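Local coordinates for N-acetylneuraminate lyase (Fusobacterium nucleatum subsp. nucleatum ATCC 25586, PDB 5ZKA), which belongs to the dihydrodipicolinate synthetase family of lyases and folds as a TIM barrel, a ring of parallel strands wrapped by helices, at residues I91-S96 against I148-P153; T138-R141 against Y146-I149; E131-Y136 against G166-N171. All coordinates share one frame; numbering follows the deposited sequence. Where two conformers were deposited one is given.

The three contacts follow one sector of the TIM barrel from its interior to its outer helical layer. Contact 1 joins strands 89-93 and 147-150 inside the barrel, contact 2 joins the outer side of strand 147-150 to helix 129-143, and contact 3 pairs that helix with helix 162-169. The centres of contacts 1 and 2 lie about 10 Å apart, those of 2 and 3 about 9 Å, and those of 1 and 3 about 13 Å. Along the chain the segments of contacts 1 and 3 alternate, whereas contact 2 spans a single short turn. I149, touching Y136 and L168, bridges strand and helices, so the strand packs against both helices of successive beta-alpha units.

Contact 1: residues I91-S96 against I148-P153; sequences IAQVGS and IIYSIP
Q93 and Y150 meet inside the barrel across an intervening strand, 117-120, which explains why their CA atoms are as much as 8.3 Å apart and why no hydrogen bond joins the two segments directly. From CB, the Q93 side chain leaves with CG anti to the backbone N (chi1 -159°), and CG lies 4.1 Å from Y150 CD2, reaching the ring obliquely. The chain then bends at chi2, carrying CD and the amide across the line of the tyrosine, with the amide and ring planes 64° apart. At the tip the two amide atoms turn to the protein backbone. OE1 accepts the N-H of G95 over an N-to-O distance of 2.9 Å; this donor stands above the carbonyl plane, and the bond is noticeably bent, at 133°. V120 N also binds OE1, while NE2 donates to the carbonyl oxygen of G59.

Y150 has two further neighbours: CG2 of I152 rests 3.8 Å above one face of its ring, offset toward the rim, and the hydroxyl OH is hydrogen-bonded to S61 OG.

Two residues earlier on each strand, I91 and I148 point at each other and touch through their ends, CD1 to CD1 at 3.6 Å, the two side chains crossing at about a right angle. S118 of the intervening strand touches I91.

The pairing is thus graded: purely aliphatic at I91 and I148, mixed toward the C-terminal ends of the strands, the end at which TIM barrels place their active sites. The polar ends of Q93 and Y150 are bonded to other residues, and the two meet through carbon atoms, CG and CD2.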
loop_
_atom_site.group_PDB
_atom_site.type_symbol
_atom_site.label_atom_id
_atom_site.label_comp_id
_atom_site.label_asym_id
_atom_site.label_seq_id
_atom_site.Cartn_x
_atom_site.Cartn_y
_atom_site.Cartn_z
ATOM N N ILE A 91 20.959 -8.446 12.982
ATOM C CA ILE A 91 19.760 -8.741 13.760
ATOM C C ILE A 91 19.560 -10.250 13.743
ATOM O O ILE A 91 19.659 -10.878 12.681
ATOM C CB ILE A 91 18.512 -8.030 13.200
ATOM C CG1 ILE A 91 18.678 -6.507 13.208
ATOM C CG2 ILE A 91 17.233 -8.444 13.999
ATOM C CD1 ILE A 91 17.622 -5.787 12.325
ATOM N N ALA A 92 19.274 -10.833 14.907
ATOM C CA ALA A 92 19.047 -12.267 15.011
ATOM C C ALA A 92 17.569 -12.512 15.269
ATOM O O ALA A 92 17.045 -12.108 16.313
ATOM C CB ALA A 92 19.900 -12.875 16.133
ATOM N N GLN A 93 16.899 -13.168 14.322
ATOM C CA GLN A 93 15.502 -13.559 14.494
ATOM C C GLN A 93 15.447 -14.858 15.293
ATOM O O GLN A 93 15.954 -15.888 14.834
ATOM C CB GLN A 93 14.835 -13.722 13.128
ATOM C CG GLN A 93 13.302 -13.619 13.143
ATOM C CD GLN A 93 12.645 -14.844 13.726
ATOM O OE1 GLN A 93 11.690 -14.749 14.488
ATOM N NE2 GLN A 93 13.161 -16.010 13.374
ATOM N N VAL A 94 14.847 -14.818 16.487
ATOM C CA VAL A 94 14.825 -15.967 17.387
ATOM C C VAL A 94 13.408 -16.431 17.718
ATOM O O VAL A 94 13.238 -17.346 18.526
ATOM C CB VAL A 94 15.607 -15.678 18.683
ATOM C CG1 VAL A 94 17.073 -15.359 18.369
ATOM C CG2 VAL A 94 14.954 -14.545 19.461
ATOM N N GLY A 95 12.386 -15.846 17.092
ATOM C CA GLY A 95 11.019 -16.194 17.426
ATOM C C GLY A 95 10.640 -17.593 16.979
ATOM O O GLY A 95 11.277 -18.200 16.115
ATOM N N SER A 96 9.545 -18.096 17.553
ATOM C CA SER A 96 9.166 -19.496 17.388
ATOM C C SER A 96 7.820 -19.704 18.076
ATOM O O SER A 96 7.424 -18.912 18.939
ATOM C CB SER A 96 10.234 -20.423 17.988
ATOM O OG SER A 96 9.736 -21.722 18.238
ATOM N N ILE A 148 13.140 -6.283 17.866
ATOM C CA ILE A 148 12.347 -5.767 16.754
ATOM C C ILE A 148 11.194 -6.738 16.543
ATOM O O ILE A 148 11.415 -7.938 16.338
ATOM C CB ILE A 148 13.201 -5.595 15.484
ATOM C CG1 ILE A 148 14.146 -4.406 15.643
ATOM C CG2 ILE A 148 12.344 -5.354 14.279
ATOM C CD1 ILE A 148 15.286 -4.448 14.662
ATOM N N ILE A 149 9.959 -6.235 16.656
ATOM C CA ILE A 149 8.782 -7.038 16.336
ATOM C C ILE A 149 8.820 -7.431 14.867
ATOM O O ILE A 149 8.977 -6.571 13.993
ATOM C CB ILE A 149 7.502 -6.236 16.604
ATOM C CG1 ILE A 149 7.485 -5.643 18.003
ATOM C CG2 ILE A 149 6.265 -7.064 16.271
ATOM C CD1 ILE A 149 6.428 -4.547 18.151
ATOM N N TYR A 150 8.637 -8.727 14.580
ATOM C CA TYR A 150 8.525 -9.225 13.207
ATOM C C TYR A 150 7.046 -9.490 12.940
ATOM O O TYR A 150 6.485 -10.476 13.421
ATOM C CB TYR A 150 9.374 -10.483 12.990
ATOM C CG TYR A 150 9.350 -11.065 11.571
ATOM C CD1 TYR A 150 8.812 -10.351 10.497
ATOM C CD2 TYR A 150 9.847 -12.340 11.319
ATOM C CE1 TYR A 150 8.792 -10.886 9.207
ATOM C CE2 TYR A 150 9.828 -12.887 10.039
ATOM C CZ TYR A 150 9.299 -12.156 8.985
ATOM O OH TYR A 150 9.280 -12.699 7.716
ATOM N N SER A 151 6.421 -8.614 12.148
ATOM C CA SER A 151 4.991 -8.678 11.858
ATOM C C SER A 151 4.798 -9.117 10.412
ATOM O O SER A 151 5.099 -8.360 9.482
ATOM C CB SER A 151 4.317 -7.329 12.101
ATOM O OG SER A 151 2.956 -7.401 11.700
ATOM N N ILE A 152 4.283 -10.335 10.222
ATOM C CA ILE A 152 4.074 -10.861 8.872
ATOM C C ILE A 152 2.712 -11.549 8.784
ATOM O O ILE A 152 2.622 -12.784 8.806
ATOM C CB ILE A 152 5.249 -11.764 8.437
ATOM C CG1 ILE A 152 5.045 -12.278 6.999
ATOM C CG2 ILE A 152 5.524 -12.875 9.461
ATOM C CD1 ILE A 152 6.334 -12.652 6.288
ATOM N N PRO A 153 1.626 -10.775 8.655
ATOM C CA PRO A 153 0.275 -11.375 8.702
ATOM C C PRO A 153 -0.028 -12.321 7.546
ATOM O O PRO A 153 -0.872 -13.219 7.704
ATOM C CB PRO A 153 -0.664 -10.156 8.679
ATOM C CG PRO A 153 0.213 -8.938 8.849
ATOM C CD PRO A 153 1.600 -9.319 8.434
#

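Contact 2: residues T138-R141 against Y146-I149; sequences TIVR and YMII
V140 and I139 of helix 129-143 lie against M147 of strand 147-150, and the two backbones come nearest where the CA atoms of V140 and Y146 are 6.7 Å apart. No hydrogen bond crosses between the segments, and one long, flexible side chain on the strand does nearly all the joining.

M147 leaves the strand toward the helix with CG anti to the backbone N (chi1 171°), and bends at chi2 and chi3 curl its thioether into a hook. The hook brings the terminal methyl CE to 3.5 Å from I139 CG2 and 3.9 Å from I139 CB, so the methionine tip rests on the branch point of the isoleucine, the two side chains lying roughly perpendicular. At its base the same residue is met by a different partner: V140 CG2 sits 3.6 Å from M147 CB, and these two side chains cross obliquely. The methionine therefore touches two consecutive helical residues with its two ends, all three being buried.

The pair belongs to the beta-alpha-beta unit made of strand 117-120, helix 129-143 and strand 147-150, and packs the returning strand beneath its own crossover helix. L117 and A119 of the preceding strand touch both I139 and M147, while I174 of strand 174-176 touches V140, as does K173 just before it. The carbonyl oxygen of I148 is hydrogen-bonded to S118 OG on the preceding strand. The backbone of M147 is bonded to K173 and I175, and that of I148 to L117, placing strand 147-150 between its two parallel neighbours under the helix.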
loop_
_atom_site.group_PDB
_atom_site.type_symbol
_atom_site.label_atom_id
_atom_site.label_comp_id
_atom_site.label_asym_id
_atom_site.label_seq_id
_atom_site.Cartn_x
_atom_site.Cartn_y
_atom_site.Cartn_z
ATOM N N THR A 138 8.891 -11.390 27.594
ATOM C CA THR A 138 9.683 -12.456 28.197
ATOM C C THR A 138 11.026 -12.607 27.491
ATOM O O THR A 138 12.067 -12.748 28.143
ATOM C CB THR A 138 8.901 -13.774 28.169
ATOM O OG1 THR A 138 7.731 -13.668 28.999
ATOM C CG2 THR A 138 9.764 -14.936 28.644
ATOM N N ILE A 139 11.029 -12.581 26.158
ATOM C CA ILE A 139 12.303 -12.689 25.454
ATOM C C ILE A 139 13.213 -11.530 25.832
ATOM O O ILE A 139 14.415 -11.715 26.062
ATOM C CB ILE A 139 12.079 -12.765 23.932
ATOM C CG1 ILE A 139 11.178 -13.958 23.588
ATOM C CG2 ILE A 139 13.428 -12.867 23.213
ATOM C CD1 ILE A 139 10.656 -13.959 22.140
ATOM N N VAL A 140 12.661 -10.316 25.896
ATOM C CA VAL A 140 13.467 -9.146 26.250
ATOM C C VAL A 140 13.998 -9.284 27.670
ATOM O O VAL A 140 15.204 -9.147 27.923
ATOM C CB VAL A 140 12.639 -7.860 26.077
ATOM C CG1 VAL A 140 13.368 -6.667 26.670
ATOM C CG2 VAL A 140 12.319 -7.633 24.603
ATOM N N ARG A 141 13.105 -9.589 28.610
ATOM C CA ARG A 141 13.487 -9.741 30.015
ATOM C C ARG A 141 14.583 -10.787 30.197
ATOM O O ARG A 141 15.556 -10.569 30.931
ATOM C CB ARG A 141 12.249 -10.113 30.825
ATOM C CG ARG A 141 12.489 -10.289 32.292
ATOM C CD ARG A 141 11.166 -10.434 33.028
ATOM N NE ARG A 141 10.488 -11.692 32.715
ATOM C CZ ARG A 141 9.343 -11.776 32.039
ATOM N NH1 ARG A 141 8.745 -10.677 31.604
ATOM N NH2 ARG A 141 8.794 -12.961 31.809
ATOM N N TYR A 146 17.888 -5.985 22.807
ATOM C CA TYR A 146 16.878 -5.199 22.108
ATOM C C TYR A 146 16.058 -6.091 21.189
ATOM O O TYR A 146 16.494 -7.164 20.768
ATOM C CB TYR A 146 17.518 -4.079 21.283
ATOM C CG TYR A 146 18.267 -3.063 22.112
ATOM C CD1 TYR A 146 17.620 -2.333 23.096
ATOM C CD2 TYR A 146 19.624 -2.847 21.918
ATOM C CE1 TYR A 146 18.300 -1.412 23.864
ATOM C CE2 TYR A 146 20.314 -1.925 22.682
ATOM C CZ TYR A 146 19.649 -1.210 23.654
ATOM O OH TYR A 146 20.333 -0.291 24.417
ATOM N N MET A 147 14.856 -5.621 20.860
ATOM C CA MET A 147 13.888 -6.453 20.159
ATOM C C MET A 147 13.220 -5.670 19.041
ATOM O O MET A 147 12.779 -4.538 19.250
ATOM C CB MET A 147 12.809 -6.973 21.121
ATOM C CG MET A 147 11.630 -7.667 20.440
ATOM S SD MET A 147 12.081 -9.215 19.608
ATOM C CE MET A 147 12.596 -10.218 21.012
ATOM N N ILE A 148 13.140 -6.283 17.866
ATOM C CA ILE A 148 12.347 -5.767 16.754
ATOM C C ILE A 148 11.194 -6.738 16.543
ATOM O O ILE A 148 11.415 -7.938 16.338
ATOM C CB ILE A 148 13.201 -5.595 15.484
ATOM C CG1 ILE A 148 14.146 -4.406 15.643
ATOM C CG2 ILE A 148 12.344 -5.354 14.279
ATOM C CD1 ILE A 148 15.286 -4.448 14.662
ATOM N N ILE A 149 9.959 -6.235 16.656
ATOM C CA ILE A 149 8.782 -7.038 16.336
ATOM C C ILE A 149 8.820 -7.431 14.867
ATOM O O ILE A 149 8.977 -6.571 13.993
ATOM C CB ILE A 149 7.502 -6.236 16.604
ATOM C CG1 ILE A 149 7.485 -5.643 18.003
ATOM C CG2 ILE A 149 6.265 -7.064 16.271
ATOM C CD1 ILE A 149 6.428 -4.547 18.151
#

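Contact 3: residues E131-Y136 against G166-N171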
loop_
_atom_site.group_PDB
_atom_site.type_symbol
_atom_site.label_atom_id
_atom_site.label_comp_id
_atom_site.label_asym_id
_atom_site.label_seq_id
_atom_site.Cartn_x
_atom_site.Cartn_y
_atom_site.Cartn_z
ATOM N N GLU A 131 -1.175 -12.656 25.350
ATOM C CA GLU A 131 -0.173 -13.716 25.283
ATOM C C GLU A 131 0.981 -13.323 24.373
ATOM O O GLU A 131 2.144 -13.605 24.682
ATOM C CB GLU A 131 -0.832 -15.017 24.834
ATOM C CG GLU A 131 -1.797 -15.518 25.898
ATOM C CD GLU A 131 -2.769 -16.585 25.426
ATOM O OE1 GLU A 131 -3.084 -16.632 24.216
ATOM O OE2 GLU A 131 -3.232 -17.367 26.292
ATOM N N ILE A 132 0.679 -12.652 23.258
ATOM C CA ILE A 132 1.722 -12.156 22.362
ATOM C C ILE A 132 2.620 -11.159 23.085
ATOM O O ILE A 132 3.849 -11.156 22.912
ATOM C CB ILE A 132 1.073 -11.531 21.113
ATOM C CG1 ILE A 132 0.457 -12.627 20.236
ATOM C CG2 ILE A 132 2.065 -10.672 20.358
ATOM C CD1 ILE A 132 -0.381 -12.107 19.079
ATOM N N LYS A 133 2.017 -10.294 23.906
ATOM C CA LYS A 133 2.786 -9.307 24.655
ATOM C C LYS A 133 3.716 -9.989 25.650
ATOM O O LYS A 133 4.892 -9.622 25.779
ATOM C CB LYS A 133 1.829 -8.352 25.382
ATOM C CG LYS A 133 2.518 -7.191 26.093
ATOM C CD LYS A 133 1.481 -6.191 26.615
ATOM C CE LYS A 133 2.126 -5.115 27.468
ATOM N NZ LYS A 133 1.126 -4.426 28.330
ATOM N N ASP A 134 3.194 -10.977 26.379
ATOM C CA ASP A 134 4.007 -11.729 27.332
ATOM C C ASP A 134 5.196 -12.379 26.639
ATOM O O ASP A 134 6.303 -12.435 27.193
ATOM C CB ASP A 134 3.127 -12.788 27.996
ATOM C CG ASP A 134 3.797 -13.473 29.169
ATOM O OD1 ASP A 134 4.902 -13.055 29.579
ATOM O OD2 ASP A 134 3.192 -14.440 29.681
ATOM N N TYR A 135 4.973 -12.889 25.430
ATOM C CA TYR A 135 6.034 -13.532 24.662
ATOM C C TYR A 135 7.159 -12.551 24.366
ATOM O O TYR A 135 8.330 -12.832 24.643
ATOM C CB TYR A 135 5.408 -14.113 23.393
ATOM C CG TYR A 135 6.262 -14.443 22.188
ATOM C CD1 TYR A 135 6.587 -13.468 21.246
ATOM C CD2 TYR A 135 6.635 -15.756 21.924
ATOM C CE1 TYR A 135 7.312 -13.780 20.112
ATOM C CE2 TYR A 135 7.356 -16.080 20.774
ATOM C CZ TYR A 135 7.693 -15.087 19.882
ATOM O OH TYR A 135 8.391 -15.397 18.736
ATOM N N TYR A 136 6.815 -11.372 23.843
ATOM C CA TYR A 136 7.836 -10.375 23.538
ATOM C C TYR A 136 8.540 -9.904 24.800
ATOM O O TYR A 136 9.773 -9.830 24.847
ATOM C CB TYR A 136 7.212 -9.197 22.799
ATOM C CG TYR A 136 7.018 -9.500 21.329
ATOM C CD1 TYR A 136 8.117 -9.766 20.509
ATOM C CD2 TYR A 136 5.745 -9.547 20.768
ATOM C CE1 TYR A 136 7.951 -10.056 19.157
ATOM C CE2 TYR A 136 5.570 -9.832 19.426
ATOM C CZ TYR A 136 6.681 -10.089 18.631
ATOM O OH TYR A 136 6.530 -10.384 17.300
ATOM N N GLY A 166 1.230 0.160 20.267
ATOM C CA GLY A 166 1.528 1.062 21.371
ATOM C C GLY A 166 1.826 0.340 22.669
ATOM O O GLY A 166 2.724 0.740 23.413
ATOM N N GLU A 167 1.081 -0.730 22.963
ATOM C CA GLU A 167 1.341 -1.491 24.182
ATOM C C GLU A 167 2.732 -2.113 24.152
ATOM O O GLU A 167 3.481 -2.035 25.132
ATOM C CB GLU A 167 0.274 -2.567 24.371
ATOM C CG GLU A 167 -1.077 -2.045 24.845
ATOM C CD GLU A 167 -1.977 -3.164 25.355
ATOM O OE1 GLU A 167 -1.531 -3.933 26.229
ATOM O OE2 GLU A 167 -3.119 -3.284 24.861
ATOM N N LEU A 168 3.104 -2.728 23.027
ATOM C CA LEU A 168 4.439 -3.307 22.920
ATOM C C LEU A 168 5.512 -2.229 23.004
ATOM O O LEU A 168 6.512 -2.391 23.712
ATOM C CB LEU A 168 4.565 -4.097 21.617
ATOM C CG LEU A 168 3.606 -5.287 21.522
ATOM C CD1 LEU A 168 3.689 -5.941 20.153
ATOM C CD2 LEU A 168 3.885 -6.310 22.626
ATOM N N PHE A 169 5.308 -1.103 22.311
ATOM C CA PHE A 169 6.324 -0.058 22.274
ATOM C C PHE A 169 6.479 0.696 23.591
ATOM O O PHE A 169 7.393 1.525 23.681
ATOM C CB PHE A 169 6.016 0.931 21.153
ATOM C CG PHE A 169 6.394 0.437 19.783
ATOM C CD1 PHE A 169 7.561 -0.289 19.580
ATOM C CD2 PHE A 169 5.588 0.723 18.689
ATOM C CE1 PHE A 169 7.913 -0.724 18.313
ATOM C CE2 PHE A 169 5.924 0.289 17.417
ATOM C CZ PHE A 169 7.084 -0.433 17.223
ATOM N N GLU A 170 5.651 0.445 24.614
ATOM C CA GLU A 170 5.943 1.032 25.923
ATOM C C GLU A 170 7.205 0.444 26.541
ATOM O O GLU A 170 7.830 1.093 27.390
ATOM C CB GLU A 170 4.764 0.849 26.887
ATOM C CG GLU A 170 3.412 1.046 26.246
ATOM C CD GLU A 170 2.258 1.019 27.226
ATOM O OE1 GLU A 170 1.176 1.534 26.867
ATOM O OE2 GLU A 170 2.424 0.487 28.346
ATOM N N ASN A 171 7.588 -0.764 26.133
ATOM C CA ASN A 171 8.851 -1.360 26.557
ATOM C C ASN A 171 10.008 -0.654 25.847
ATOM O O ASN A 171 10.098 -0.676 24.614
ATOM C CB ASN A 171 8.836 -2.858 26.242
ATOM C CG ASN A 171 9.977 -3.622 26.907
ATOM O OD1 ASN A 171 11.118 -3.159 26.950
ATOM N ND2 ASN A 171 9.673 -4.822 27.397
#
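Y136 receives L168 obliquely on its ring, with CD1 and CD2 of the leucine each 4.2 Å from Y136 CD2. On the other side of the ring plane lies Y135, whose CD1 stands 3.9 Å above the face, over its centre. For the Y135 ring the meeting is at the edge: CE1 of Y136 lies in its plane. The Y136 ring is thus held between a leucine from helix 162-169 and the tyrosine next to it in the chain, and its hydroxyl reaches inward to a hydrogen bond with the carbonyl oxygen of A119.

L168 also fits against the root of K133. Its CD2 is 3.8 Å from K133 CA and the same distance from K133 CG, and the leucine and lysine side chains run antiparallel alongside one another. The lysine, with CG anti to the backbone N (chi1 -174°) and extended from there on, spans the groove between the helices. Its amine meets the carboxylate of E167 in a salt bridge, NZ to OE1 at 3.4 Å, a weak hydrogen bond by its length; the two chains cross at about a right angle. E170 OE2 lies farther off, 5.1 Å from NZ, and would probably add to the favourable field around the ammonium group. Polarity changes along the interface, from the buried Y136 and L168 to the partly exposed charged pair.

These are adjacent helices of the outer layer, the first following strand 117-120 and the second strand 147-150. Below them I149 of strand 147-150 touches both Y136 and L168, and M147 touches Y136. F129 adds contacts to E167 and L168, while N171 ND2, bonded to E137 OE2, ties the segment after the second helix back to helix 129-143.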